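Local coordinates for carbohydrate kinase, FGGY (Novosphingobium aromaticivorans, PDB 3H6E), which probably phosphorylates a sugar or related substrate at the expense of ATP, at residues A[18-23]-A[59-64]; A[33-38]-A[51-56]; A[322-327]-A[365-370]; A[372-377]-A[401-406]. All coordinates share one frame; numbering follows the deposited sequence.

Contact 1: A[18-23]-A[59-64]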
loop_
_atom_site.group_PDB
_atom_site.type_symbol
_atom_site.label_atom_id
_atom_site.label_comp_id
_atom_site.label_asym_id
_atom_site.label_seq_id
_atom_site.Cartn_x
_atom_site.Cartn_y
_atom_site.Cartn_z
ATOM N N SER A 18 -9.017 7.296 -9.537
ATOM C CA SER A 18 -9.371 8.376 -8.626
ATOM C C SER A 18 -10.853 8.288 -8.266
ATOM O O SER A 18 -11.717 8.269 -9.142
ATOM C CB SER A 18 -9.035 9.742 -9.233
ATOM O OG SER A 18 -9.547 9.866 -10.546
ATOM N N LYS A 19 -11.134 8.217 -6.970
ATOM C CA LYS A 19 -12.492 8.008 -6.491
ATOM C C LYS A 19 -12.911 9.092 -5.507
ATOM O O LYS A 19 -12.199 9.384 -4.550
ATOM C CB LYS A 19 -12.604 6.644 -5.807
ATOM C CG LYS A 19 -11.794 5.541 -6.470
ATOM C CD LYS A 19 -12.095 4.183 -5.849
ATOM C CE LYS A 19 -11.529 3.046 -6.692
ATOM N NZ LYS A 19 -11.990 1.706 -6.222
ATOM N N VAL A 20 -14.074 9.686 -5.748
ATOM C CA VAL A 20 -14.676 10.594 -4.785
ATOM C C VAL A 20 -15.916 9.928 -4.205
ATOM O O VAL A 20 -16.730 9.368 -4.940
ATOM C CB VAL A 20 -15.043 11.942 -5.418
ATOM C CG1 VAL A 20 -15.625 12.877 -4.367
ATOM C CG2 VAL A 20 -13.819 12.566 -6.077
ATOM N N SER A 21 -16.056 9.986 -2.884
ATOM C CA SER A 21 -17.095 9.224 -2.207
ATOM C C SER A 21 -17.823 10.009 -1.119
ATOM O O SER A 21 -17.212 10.771 -0.370
ATOM C CB SER A 21 -16.499 7.946 -1.617
ATOM O OG SER A 21 -15.343 8.222 -0.845
ATOM N N LEU A 22 -19.134 9.799 -1.033
ATOM C CA LEU A 22 -19.970 10.478 -0.049
ATOM C C LEU A 22 -20.520 9.486 0.966
ATOM O O LEU A 22 -21.186 8.521 0.597
ATOM C CB LEU A 22 -21.126 11.191 -0.746
ATOM C CG LEU A 22 -22.106 11.943 0.153
ATOM C CD1 LEU A 22 -21.504 13.258 0.638
ATOM C CD2 LEU A 22 -23.408 12.186 -0.587
ATOM N N TRP A 23 -20.250 9.731 2.244
ATOM C CA TRP A 23 -20.638 8.802 3.301
ATOM C C TRP A 23 -21.526 9.465 4.351
ATOM O O TRP A 23 -21.578 10.691 4.452
ATOM C CB TRP A 23 -19.392 8.226 3.980
ATOM C CG TRP A 23 -18.460 7.528 3.037
ATOM C CD1 TRP A 23 -17.721 8.097 2.039
ATOM C CD2 TRP A 23 -18.158 6.126 3.010
ATOM N NE1 TRP A 23 -16.987 7.137 1.389
ATOM C CE2 TRP A 23 -17.234 5.919 1.966
ATOM C CE3 TRP A 23 -18.580 5.028 3.765
ATOM C CZ2 TRP A 23 -16.725 4.660 1.659
ATOM C CZ3 TRP A 23 -18.074 3.777 3.458
ATOM C CH2 TRP A 23 -17.156 3.604 2.413
ATOM N N ASP A 59 -16.100 19.384 -10.056
ATOM C CA ASP A 59 -17.386 19.017 -10.642
ATOM C C ASP A 59 -18.141 18.105 -9.692
ATOM O O ASP A 59 -19.214 18.448 -9.199
ATOM C CB ASP A 59 -17.188 18.283 -11.970
ATOM C CG ASP A 59 -16.648 19.180 -13.061
ATOM O OD1 ASP A 59 -16.750 20.418 -12.915
ATOM O OD2 ASP A 59 -16.126 18.646 -14.066
ATOM N N VAL A 60 -17.569 16.934 -9.441
ATOM C CA VAL A 60 -18.209 15.922 -8.611
ATOM C C VAL A 60 -18.526 16.445 -7.212
ATOM O O VAL A 60 -19.533 16.062 -6.616
ATOM C CB VAL A 60 -17.355 14.636 -8.532
ATOM C CG1 VAL A 60 -15.916 14.976 -8.216
ATOM C CG2 VAL A 60 -17.923 13.669 -7.506
ATOM N N LEU A 61 -17.672 17.323 -6.694
ATOM C CA LEU A 61 -17.923 17.943 -5.396
ATOM C C LEU A 61 -19.184 18.798 -5.437
ATOM O O LEU A 61 -19.925 18.877 -4.456
ATOM C CB LEU A 61 -16.731 18.791 -4.947
ATOM C CG LEU A 61 -15.576 18.063 -4.257
ATOM C CD1 LEU A 61 -14.615 19.071 -3.669
ATOM C CD2 LEU A 61 -16.090 17.133 -3.177
ATOM N N SER A 62 -19.421 19.440 -6.579
ATOM C CA SER A 62 -20.612 20.260 -6.761
ATOM C C SER A 62 -21.874 19.423 -6.597
ATOM O O SER A 62 -22.900 19.913 -6.125
ATOM C CB SER A 62 -20.603 20.929 -8.137
ATOM O OG SER A 62 -19.577 21.905 -8.233
ATOM N N ARG A 63 -21.787 18.153 -6.980
ATOM C CA ARG A 63 -22.937 17.255 -6.945
ATOM C C ARG A 63 -23.474 17.012 -5.535
ATOM O O ARG A 63 -24.656 16.720 -5.358
ATOM C CB ARG A 63 -22.595 15.922 -7.615
ATOM C CG ARG A 63 -22.156 16.060 -9.065
ATOM C CD ARG A 63 -22.191 14.725 -9.795
ATOM N NE ARG A 63 -21.803 14.866 -11.196
ATOM C CZ ARG A 63 -20.561 14.717 -11.646
ATOM N NH1 ARG A 63 -20.297 14.866 -12.937
ATOM N NH2 ARG A 63 -19.580 14.415 -10.808
ATOM N N TYR A 64 -22.610 17.136 -4.532
ATOM C CA TYR A 64 -23.005 16.856 -3.155
ATOM C C TYR A 64 -23.261 18.129 -2.353
ATOM O O TYR A 64 -22.966 18.185 -1.162
ATOM C CB TYR A 64 -21.937 16.013 -2.449
ATOM C CG TYR A 64 -21.453 14.817 -3.241
ATOM C CD1 TYR A 64 -22.222 13.665 -3.341
ATOM C CD2 TYR A 64 -20.218 14.836 -3.878
ATOM C CE1 TYR A 64 -21.781 12.568 -4.060
ATOM C CE2 TYR A 64 -19.766 13.744 -4.599
ATOM C CZ TYR A 64 -20.551 12.614 -4.688
ATOM O OH TYR A 64 -20.106 11.527 -5.406
#

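Contact 2: A[33-38]-A[51-56]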
loop_
_atom_site.group_PDB
_atom_site.type_symbol
_atom_site.label_atom_id
_atom_site.label_comp_id
_atom_site.label_asym_id
_atom_site.label_seq_id
_atom_site.Cartn_x
_atom_site.Cartn_y
_atom_site.Cartn_z
ATOM N N GLN A 33 -17.986 8.304 -7.184
ATOM C CA GLN A 33 -17.679 8.733 -8.539
ATOM C C GLN A 33 -16.230 8.384 -8.856
ATOM O O GLN A 33 -15.317 8.770 -8.127
ATOM C CB GLN A 33 -17.915 10.236 -8.691
ATOM C CG GLN A 33 -19.382 10.637 -8.665
ATOM C CD GLN A 33 -20.068 10.409 -10.000
ATOM O OE1 GLN A 33 -19.637 10.936 -11.029
ATOM N NE2 GLN A 33 -21.143 9.624 -9.991
ATOM N N VAL A 34 -16.023 7.641 -9.939
ATOM C CA VAL A 34 -14.684 7.196 -10.299
ATOM C C VAL A 34 -14.257 7.717 -11.669
ATOM O O VAL A 34 -15.035 8.366 -12.371
ATOM C CB VAL A 34 -14.575 5.666 -10.280
ATOM C CG1 VAL A 34 -15.311 5.109 -9.070
ATOM C CG2 VAL A 34 -15.132 5.080 -11.569
ATOM N N ARG A 35 -13.018 7.414 -12.042
ATOM C CA ARG A 35 -12.413 7.969 -13.243
ATOM C C ARG A 35 -10.948 7.562 -13.320
ATOM O O ARG A 35 -10.153 7.931 -12.456
ATOM C CB ARG A 35 -12.511 9.491 -13.205
ATOM C CG ARG A 35 -11.688 10.202 -14.252
ATOM C CD ARG A 35 -11.179 11.520 -13.706
ATOM N NE ARG A 35 -11.046 12.526 -14.751
ATOM C CZ ARG A 35 -10.232 13.572 -14.680
ATOM N NH1 ARG A 35 -9.461 13.745 -13.613
ATOM N NH2 ARG A 35 -10.183 14.440 -15.679
ATOM N N PRO A 36 -10.582 6.800 -14.359
ATOM C CA PRO A 36 -9.186 6.375 -14.510
ATOM C C PRO A 36 -8.257 7.580 -14.530
ATOM O O PRO A 36 -8.672 8.664 -14.942
ATOM C CB PRO A 36 -9.175 5.676 -15.874
ATOM C CG PRO A 36 -10.592 5.267 -16.108
ATOM C CD PRO A 36 -11.431 6.333 -15.468
ATOM N N SER A 37 -7.019 7.395 -14.085
ATOM C CA SER A 37 -6.045 8.481 -14.059
ATOM C C SER A 37 -5.126 8.397 -15.272
ATOM O O SER A 37 -4.247 7.539 -15.331
ATOM C CB SER A 37 -5.212 8.413 -12.777
ATOM O OG SER A 37 -5.996 7.983 -11.675
ATOM N N ILE A 38 -5.331 9.285 -16.242
ATOM C CA ILE A 38 -4.500 9.298 -17.445
ATOM C C ILE A 38 -3.253 10.157 -17.234
ATOM O O ILE A 38 -3.322 11.225 -16.620
ATOM C CB ILE A 38 -5.282 9.798 -18.681
ATOM C CG1 ILE A 38 -5.046 11.292 -18.917
ATOM C CG2 ILE A 38 -6.766 9.484 -18.537
ATOM C CD1 ILE A 38 -5.833 11.860 -20.081
ATOM N N PRO A 51 -3.661 19.580 -12.569
ATOM C CA PRO A 51 -4.616 20.623 -12.960
ATOM C C PRO A 51 -5.963 20.019 -13.330
ATOM O O PRO A 51 -7.004 20.472 -12.855
ATOM C CB PRO A 51 -3.969 21.245 -14.204
ATOM C CG PRO A 51 -2.524 20.918 -14.095
ATOM C CD PRO A 51 -2.457 19.586 -13.417
ATOM N N ASP A 52 -5.927 18.985 -14.161
ATOM C CA ASP A 52 -7.134 18.389 -14.712
ATOM C C ASP A 52 -7.943 17.616 -13.672
ATOM O O ASP A 52 -9.173 17.657 -13.678
ATOM C CB ASP A 52 -6.773 17.484 -15.887
ATOM C CG ASP A 52 -7.987 16.951 -16.601
ATOM O OD1 ASP A 52 -8.807 17.767 -17.075
ATOM O OD2 ASP A 52 -8.112 15.715 -16.698
ATOM N N THR A 53 -7.258 16.901 -12.788
ATOM C CA THR A 53 -7.945 16.169 -11.733
ATOM C C THR A 53 -8.634 17.144 -10.787
ATOM O O THR A 53 -9.733 16.878 -10.292
ATOM C CB THR A 53 -6.987 15.268 -10.940
ATOM O OG1 THR A 53 -6.566 14.179 -11.770
ATOM C CG2 THR A 53 -7.678 14.715 -9.704
ATOM N N GLY A 54 -7.981 18.277 -10.548
ATOM C CA GLY A 54 -8.552 19.334 -9.736
ATOM C C GLY A 54 -9.895 19.762 -10.290
ATOM O O GLY A 54 -10.827 20.049 -9.538
ATOM N N ARG A 55 -9.997 19.798 -11.615
ATOM C CA ARG A 55 -11.253 20.143 -12.273
ATOM C C ARG A 55 -12.311 19.066 -12.054
ATOM O O ARG A 55 -13.354 19.333 -11.459
ATOM C CB ARG A 55 -11.037 20.391 -13.766
ATOM C CG ARG A 55 -10.023 21.482 -14.054
ATOM C CD ARG A 55 -9.894 21.762 -15.543
ATOM N NE ARG A 55 -8.620 22.400 -15.865
ATOM C CZ ARG A 55 -7.620 21.789 -16.493
ATOM N NH1 ARG A 55 -7.753 20.527 -16.876
ATOM N NH2 ARG A 55 -6.490 22.440 -16.748
ATOM N N TRP A 56 -12.040 17.852 -12.526
ATOM C CA TRP A 56 -12.993 16.755 -12.374
ATOM C C TRP A 56 -13.594 16.716 -10.975
ATOM O O TRP A 56 -14.793 16.488 -10.810
ATOM C CB TRP A 56 -12.339 15.404 -12.679
ATOM C CG TRP A 56 -13.191 14.226 -12.275
ATOM C CD1 TRP A 56 -14.323 13.780 -12.900
ATOM C CD2 TRP A 56 -12.981 13.349 -11.157
ATOM N NE1 TRP A 56 -14.827 12.682 -12.243
ATOM C CE2 TRP A 56 -14.023 12.397 -11.171
ATOM C CE3 TRP A 56 -12.014 13.274 -10.148
ATOM C CZ2 TRP A 56 -14.125 11.383 -10.217
ATOM C CZ3 TRP A 56 -12.118 12.267 -9.199
ATOM C CH2 TRP A 56 -13.165 11.336 -9.242
#

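Contact 3: A[322-327]-A[365-370]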
loop_
_atom_site.group_PDB
_atom_site.type_symbol
_atom_site.label_atom_id
_atom_site.label_comp_id
_atom_site.label_asym_id
_atom_site.label_seq_id
_atom_site.Cartn_x
_atom_site.Cartn_y
_atom_site.Cartn_z
ATOM N N PRO A 322 -13.987 -25.635 -4.153
ATOM C CA PRO A 322 -14.091 -26.998 -3.614
ATOM C C PRO A 322 -13.198 -27.983 -4.358
ATOM O O PRO A 322 -12.560 -28.826 -3.727
ATOM C CB PRO A 322 -15.566 -27.350 -3.828
ATOM C CG PRO A 322 -16.266 -26.036 -3.890
ATOM C CD PRO A 322 -15.300 -25.100 -4.557
ATOM N N ALA A 323 -13.150 -27.872 -5.682
ATOM C CA ALA A 323 -12.327 -28.766 -6.490
ATOM C C ALA A 323 -10.841 -28.470 -6.292
ATOM O O ALA A 323 -10.018 -29.386 -6.218
ATOM C CB ALA A 323 -12.708 -28.664 -7.955
ATOM N N LEU A 324 -10.507 -27.185 -6.215
ATOM C CA LEU A 324 -9.167 -26.769 -5.828
ATOM C C LEU A 324 -8.843 -27.398 -4.482
ATOM O O LEU A 324 -7.785 -28.000 -4.291
ATOM C CB LEU A 324 -9.107 -25.245 -5.709
ATOM C CG LEU A 324 -8.580 -24.448 -6.901
ATOM C CD1 LEU A 324 -8.404 -25.335 -8.119
ATOM C CD2 LEU A 324 -9.527 -23.296 -7.211
ATOM N N LEU A 325 -9.785 -27.256 -3.558
ATOM C CA LEU A 325 -9.616 -27.720 -2.192
ATOM C C LEU A 325 -9.468 -29.237 -2.146
ATOM O O LEU A 325 -8.536 -29.766 -1.539
ATOM C CB LEU A 325 -10.818 -27.283 -1.352
ATOM C CG LEU A 325 -10.522 -26.905 0.095
ATOM C CD1 LEU A 325 -9.914 -28.089 0.840
ATOM C CD2 LEU A 325 -9.603 -25.688 0.148
ATOM N N ALA A 326 -10.393 -29.933 -2.798
ATOM C CA ALA A 326 -10.402 -31.389 -2.789
ATOM C C ALA A 326 -9.156 -31.973 -3.449
ATOM O O ALA A 326 -8.820 -33.138 -3.235
ATOM C CB ALA A 326 -11.663 -31.914 -3.465
ATOM N N ALA A 327 -8.474 -31.160 -4.249
ATOM C CA ALA A 327 -7.301 -31.620 -4.987
ATOM C C ALA A 327 -6.022 -31.499 -4.162
ATOM O O ALA A 327 -4.965 -31.994 -4.560
ATOM C CB ALA A 327 -7.167 -30.862 -6.306
ATOM N N GLU A 365 -4.821 -29.739 -9.726
ATOM C CA GLU A 365 -3.746 -30.112 -8.815
ATOM C C GLU A 365 -2.557 -29.176 -8.964
ATOM O O GLU A 365 -1.805 -28.957 -8.014
ATOM C CB GLU A 365 -3.313 -31.560 -9.042
ATOM C CG GLU A 365 -4.341 -32.587 -8.603
ATOM C CD GLU A 365 -3.780 -33.996 -8.567
ATOM O OE1 GLU A 365 -2.587 -34.170 -8.895
ATOM O OE2 GLU A 365 -4.535 -34.926 -8.208
ATOM N N ARG A 366 -2.387 -28.627 -10.161
ATOM C CA ARG A 366 -1.327 -27.661 -10.398
ATOM C C ARG A 366 -1.756 -26.309 -9.831
ATOM O O ARG A 366 -0.950 -25.579 -9.260
ATOM C CB ARG A 366 -1.009 -27.559 -11.894
ATOM C CG ARG A 366 0.484 -27.577 -12.198
ATOM C CD ARG A 366 0.789 -27.447 -13.689
ATOM N NE ARG A 366 0.105 -28.457 -14.490
ATOM C CZ ARG A 366 0.569 -28.935 -15.640
ATOM N NH1 ARG A 366 1.731 -28.508 -16.123
ATOM N NH2 ARG A 366 -0.124 -29.852 -16.305
ATOM N N ARG A 367 -3.040 -26.000 -9.974
ATOM C CA ARG A 367 -3.607 -24.759 -9.462
ATOM C C ARG A 367 -3.681 -24.768 -7.937
ATOM O O ARG A 367 -3.538 -23.731 -7.287
ATOM C CB ARG A 367 -5.003 -24.525 -10.046
ATOM C CG ARG A 367 -5.028 -24.210 -11.533
ATOM C CD ARG A 367 -6.236 -23.360 -11.869
ATOM N NE ARG A 367 -7.492 -24.080 -11.696
ATOM C CZ ARG A 367 -8.660 -23.494 -11.448
ATOM N NH1 ARG A 367 -8.731 -22.176 -11.323
ATOM N NH2 ARG A 367 -9.757 -24.227 -11.311
ATOM N N ALA A 368 -3.921 -25.943 -7.368
ATOM C CA ALA A 368 -3.989 -26.079 -5.921
ATOM C C ALA A 368 -2.591 -25.952 -5.327
ATOM O O ALA A 368 -2.396 -25.298 -4.301
ATOM C CB ALA A 368 -4.618 -27.407 -5.542
ATOM N N ALA A 369 -1.619 -26.573 -5.988
ATOM C CA ALA A 369 -0.237 -26.550 -5.524
ATOM C C ALA A 369 0.355 -25.146 -5.602
ATOM O O ALA A 369 1.231 -24.789 -4.817
ATOM C CB ALA A 369 0.607 -27.528 -6.325
ATOM N N ALA A 370 -0.123 -24.356 -6.558
ATOM C CA ALA A 370 0.334 -22.980 -6.699
ATOM C C ALA A 370 -0.041 -22.178 -5.455
ATOM O O ALA A 370 0.731 -21.348 -4.983
ATOM C CB ALA A 370 -0.261 -22.344 -7.954
#

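Contact 4: A[372-377]-A[401-406]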
loop_
_atom_site.group_PDB
_atom_site.type_symbol
_atom_site.label_atom_id
_atom_site.label_comp_id
_atom_site.label_asym_id
_atom_site.label_seq_id
_atom_site.Cartn_x
_atom_site.Cartn_y
_atom_site.Cartn_z
ATOM N N LEU A 372 -0.262 -23.325 -2.541
ATOM C CA LEU A 372 0.558 -23.787 -1.424
ATOM C C LEU A 372 1.904 -23.085 -1.417
ATOM O O LEU A 372 2.398 -22.680 -0.366
ATOM C CB LEU A 372 0.770 -25.304 -1.483
ATOM C CG LEU A 372 -0.458 -26.197 -1.280
ATOM C CD1 LEU A 372 -0.025 -27.631 -0.978
ATOM C CD2 LEU A 372 -1.351 -25.659 -0.173
ATOM N N TYR A 373 2.492 -22.950 -2.602
ATOM C CA TYR A 373 3.787 -22.301 -2.766
ATOM C C TYR A 373 3.743 -20.848 -2.291
ATOM O O TYR A 373 4.727 -20.329 -1.757
ATOM C CB TYR A 373 4.231 -22.375 -4.233
ATOM C CG TYR A 373 5.311 -21.385 -4.610
ATOM C CD1 TYR A 373 6.653 -21.678 -4.406
ATOM C CD2 TYR A 373 4.987 -20.156 -5.169
ATOM C CE1 TYR A 373 7.640 -20.771 -4.747
ATOM C CE2 TYR A 373 5.966 -19.247 -5.513
ATOM C CZ TYR A 373 7.289 -19.559 -5.303
ATOM O OH TYR A 373 8.268 -18.657 -5.641
ATOM N N ALA A 374 2.600 -20.199 -2.487
ATOM C CA ALA A 374 2.439 -18.803 -2.100
ATOM C C ALA A 374 2.241 -18.689 -0.592
ATOM O O ALA A 374 2.590 -17.678 0.016
ATOM C CB ALA A 374 1.274 -18.167 -2.853
ATOM N N ALA A 375 1.683 -19.736 0.005
ATOM C CA ALA A 375 1.493 -19.779 1.449
ATOM C C ALA A 375 2.844 -19.907 2.138
ATOM O O ALA A 375 3.103 -19.258 3.151
ATOM C CB ALA A 375 0.592 -20.937 1.831
ATOM N N LEU A 376 3.708 -20.737 1.564
ATOM C CA LEU A 376 5.020 -21.007 2.135
ATOM C C LEU A 376 5.941 -19.801 2.026
ATOM O O LEU A 376 6.704 -19.512 2.946
ATOM C CB LEU A 376 5.647 -22.222 1.454
ATOM C CG LEU A 376 4.846 -23.517 1.632
ATOM C CD1 LEU A 376 5.099 -24.500 0.496
ATOM C CD2 LEU A 376 5.119 -24.157 2.994
ATOM N N VAL A 377 5.867 -19.100 0.899
ATOM C CA VAL A 377 6.682 -17.913 0.695
ATOM C C VAL A 377 6.136 -16.754 1.527
ATOM O O VAL A 377 6.899 -15.933 2.033
ATOM C CB VAL A 377 6.755 -17.506 -0.793
ATOM C CG1 VAL A 377 7.621 -16.264 -0.962
ATOM C CG2 VAL A 377 7.297 -18.653 -1.634
ATOM N N ASP A 401 -9.260 -20.267 -1.253
ATOM C CA ASP A 401 -9.374 -21.217 -0.144
ATOM C C ASP A 401 -8.106 -22.013 0.159
ATOM O O ASP A 401 -7.751 -22.203 1.320
ATOM C CB ASP A 401 -10.551 -22.173 -0.370
ATOM C CG ASP A 401 -11.814 -21.713 0.331
ATOM O OD1 ASP A 401 -11.794 -21.617 1.575
ATOM O OD2 ASP A 401 -12.827 -21.458 -0.356
ATOM N N VAL A 402 -7.431 -22.493 -0.875
ATOM C CA VAL A 402 -6.228 -23.287 -0.668
ATOM C C VAL A 402 -5.126 -22.437 -0.043
ATOM O O VAL A 402 -4.383 -22.907 0.820
ATOM C CB VAL A 402 -5.719 -23.906 -1.980
ATOM C CG1 VAL A 402 -4.522 -24.797 -1.711
ATOM C CG2 VAL A 402 -6.841 -24.691 -2.667
ATOM N N PHE A 403 -5.030 -21.183 -0.475
ATOM C CA PHE A 403 -4.011 -20.276 0.046
ATOM C C PHE A 403 -4.231 -19.939 1.519
ATOM O O PHE A 403 -3.373 -20.217 2.357
ATOM C CB PHE A 403 -3.951 -18.986 -0.780
ATOM C CG PHE A 403 -3.083 -17.922 -0.173
ATOM C CD1 PHE A 403 -1.709 -18.084 -0.106
ATOM C CD2 PHE A 403 -3.640 -16.757 0.337
ATOM C CE1 PHE A 403 -0.907 -17.105 0.460
ATOM C CE2 PHE A 403 -2.841 -15.775 0.901
ATOM C CZ PHE A 403 -1.474 -15.952 0.962
ATOM N N VAL A 404 -5.377 -19.361 1.830
ATOM C CA VAL A 404 -5.698 -18.903 3.177
ATOM C C VAL A 404 -5.662 -20.056 4.174
ATOM O O VAL A 404 -5.088 -19.907 5.275
ATOM C CB VAL A 404 -7.083 -18.234 3.230
ATOM C CG1 VAL A 404 -7.447 -17.875 4.663
ATOM C CG2 VAL A 404 -7.113 -16.999 2.341
ATOM N N ARG A 405 -6.285 -21.174 3.855
ATOM C CA ARG A 405 -6.335 -22.319 4.764
ATOM C C ARG A 405 -4.962 -22.963 4.968
ATOM O O ARG A 405 -4.661 -23.470 6.047
ATOM C CB ARG A 405 -7.355 -23.355 4.286
ATOM C CG ARG A 405 -8.784 -22.837 4.268
ATOM C CD ARG A 405 -9.782 -23.942 3.977
ATOM N NE ARG A 405 -9.954 -24.829 5.122
ATOM C CZ ARG A 405 -10.784 -25.867 5.143
ATOM N NH1 ARG A 405 -11.516 -26.151 4.073
ATOM N NH2 ARG A 405 -10.881 -26.621 6.231
ATOM N N ALA A 406 -4.133 -22.944 3.930
ATOM C CA ALA A 406 -2.765 -23.423 4.058
ATOM C C ALA A 406 -2.017 -22.515 5.023
ATOM O O ALA A 406 -1.167 -22.963 5.790
ATOM C CB ALA A 406 -2.077 -23.447 2.703
#

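Contact 1: A[18-23]-A[59-64]
With CG anti to the backbone N (chi1 179°), Leu22 extends its branch from strand 17-23 toward the end of helix 50-63, where Tyr64, its CG anti to the carbonyl carbon (chi1 -48°), brings its ring back to meet it. The two side chains approach tip to tip: Leu22 CD2 lies 3.3 Å from Tyr64 CD1, while Leu22 CB stands 3.6 Å from Tyr64 CE1, so the leucine follows one ortho-meta side of the ring at an oblique angle. Two residues earlier on the strand, Val20 has CG1 anti to the backbone N, and both its methyls face the helix. Its CG2 is 3.8 Å from CG1 of Val60, and its CG1 comes within 4.2 Å of Tyr64 CE2. The alternation is that of a beta strand presenting every second side chain to one sheet face, here the face that helix 50-63 packs on in the N-terminal domain, whose actin-like ATPase fold sets helices against a mixed sheet. Ser21, between them, points away, and its OG accepts a bond from Trp23 NE1 (3.0 Å, 162°), lying in the indole plane. Leu61 adds a looser touch, its CD2 4.4 Å from Val20 CG1. The polar end of Tyr64 passes beyond this apolar patch, and its OH is hydrogen-bonded to Asp31 on the adjoining strand 29-36.

Contact 2: A[33-38]-A[51-56]
Arg35 reaches over one face of the Trp56 indole and ends at Asp52, joining strand 29-36 to helix 50-63 in the alpha/beta packing of a helix on an edge strand of the mixed sheet in the N-terminal domain; the short axes run nearly antiparallel, at 157°. Its CG is anti to the backbone N, and bends at chi2 and chi3 carry the chain across the indole. The aliphatic part makes a CH-pi contact: Arg35 CD sits 3.7 Å from the centroid of the five-membered ring of Trp56, only 13° off the ring normal. Further out, the guanidinium lies nearly parallel to the indole plane, with Trp56 CB over its centre, 3.4 Å from Arg35 CZ. At the end of the chain, Arg35 NH2 donates to Asp52 OD2 at 2.6 Å in a salt bridge. This bond is bent, and NH2 meets the oxygen from above the carboxylate plane. At the guanidinium edge, Arg35 NH1 approaches Thr53 CA to 3.4 Å, a touch on the helix backbone.

In the next shell, Asp52 is also held by Arg55, whose NH1 forms a weak 3.0 Å bond with Asp52 OD1, so the carboxylate bridges two arginines and would partly offset their mutual repulsion. Thr53 OG1 is bonded to the backbone O of Asp49, while Arg35 O receives Ser18 OG from the neighbouring strand. At its far rim the indole meets the strand backbone edge-on, with Trp56 CH2 3.5 Å from Gln33 O.

Contact 3: A[322-327]-A[365-370]
The tight part of this contact centres on Leu324 and Ala368, whose CA atoms come within 5.2 Å. Ala368 points its methyl at the backbone of helix 321-326, bringing CB 3.5 Å from Leu324 O; a side chain this small lets the two helices approach closely. Leu324 turns CD1 over one face of the Arg367 guanidinium, offset toward the rim, with CD1 3.6 Å from Arg367 NH2. The same methyl lies 4.0 Å from Arg367 CB; the bend at chi3 (-67°) keeps the NE and CZ end near it. This is helix-helix packing in the C-terminal domain of the FGGY fold, between the short helix 321-326 and the start of the long helix 363-384. The buried arginine head is satisfied outside the pair: NH2 forms a salt bridge with Asp320 and NH1 donates to the backbone O of Arg313. Toward the partly exposed side the side-chain contacts lengthen, although the backbones stay close, with Ala327 and Glu365 CA atoms 5.4 Å apart. Ala327 CB stands 4.4 Å from Ala368 CB and 4.0 Å from Glu365 CG, although the first bond of the glutamate side chain points away; its carboxylate has a long, weak ion pair with Arg336.

Contact 4: A[372-377]-A[401-406]
Helix 363-384 and helix 401-410 pack side by side in the C-terminal domain, their local axes 8.3 Å apart and inclined at 34° with the same general direction. Ala375 faces Phe403 and Ala406 where the helices come closest. Ala375 and Ala406 both point across the interface and meet methyl to methyl, with Ala375 CB 3.8 Å from Ala406 CB. Phe403 stands to one side of this pair. Its CG is anti to the backbone N (chi1 171°), which swings the ring toward the other helix so that it presents an edge, near its own plane, to the backbone at Ala374 and Ala375. Phe403 CE1 is 3.6 Å from Ala374 O, and the methyl of Ala374 also touches the ring, its CB 4.1 Å from Phe403 CD1. Leu372 starts out pointing away from helix 401-410, yet chi2 (-164°) sets CD1 anti to CA and so turns the other branch, CD2, to the interface, where it crosses Val402 obliquely. Leu324 of helix 321-326 also touches Val402, and Tyr460 of helix 457-468 touches Leu372, so the pair is part of a larger helical layer. The branch of Leu372 wedges between two helical turns, with CD2 3.6 Å from Val402 CG1 and 3.7 Å from Ala406 CB.

The four contacts form two clusters. Contacts 1 and 2 have centres 11 Å apart and share helix 50-63, which packs on the neighbouring strands 17-23 and 29-36 of one mixed sheet; contact 2 is nested in the chain loop that contact 1 closes. Contacts 3 and 4, also 11 Å apart, follow in series far later and share helix 363-384, with Val402 of contact 4 touching Leu324 and Ala368 of contact 3. Between clusters the centres lie 38 to 43 Å apart without touching. This separation matches the two-domain architecture of FGGY kinases: one cluster packs a helix on the N-terminal sheet, the other builds a helical layer of the C-terminal domain.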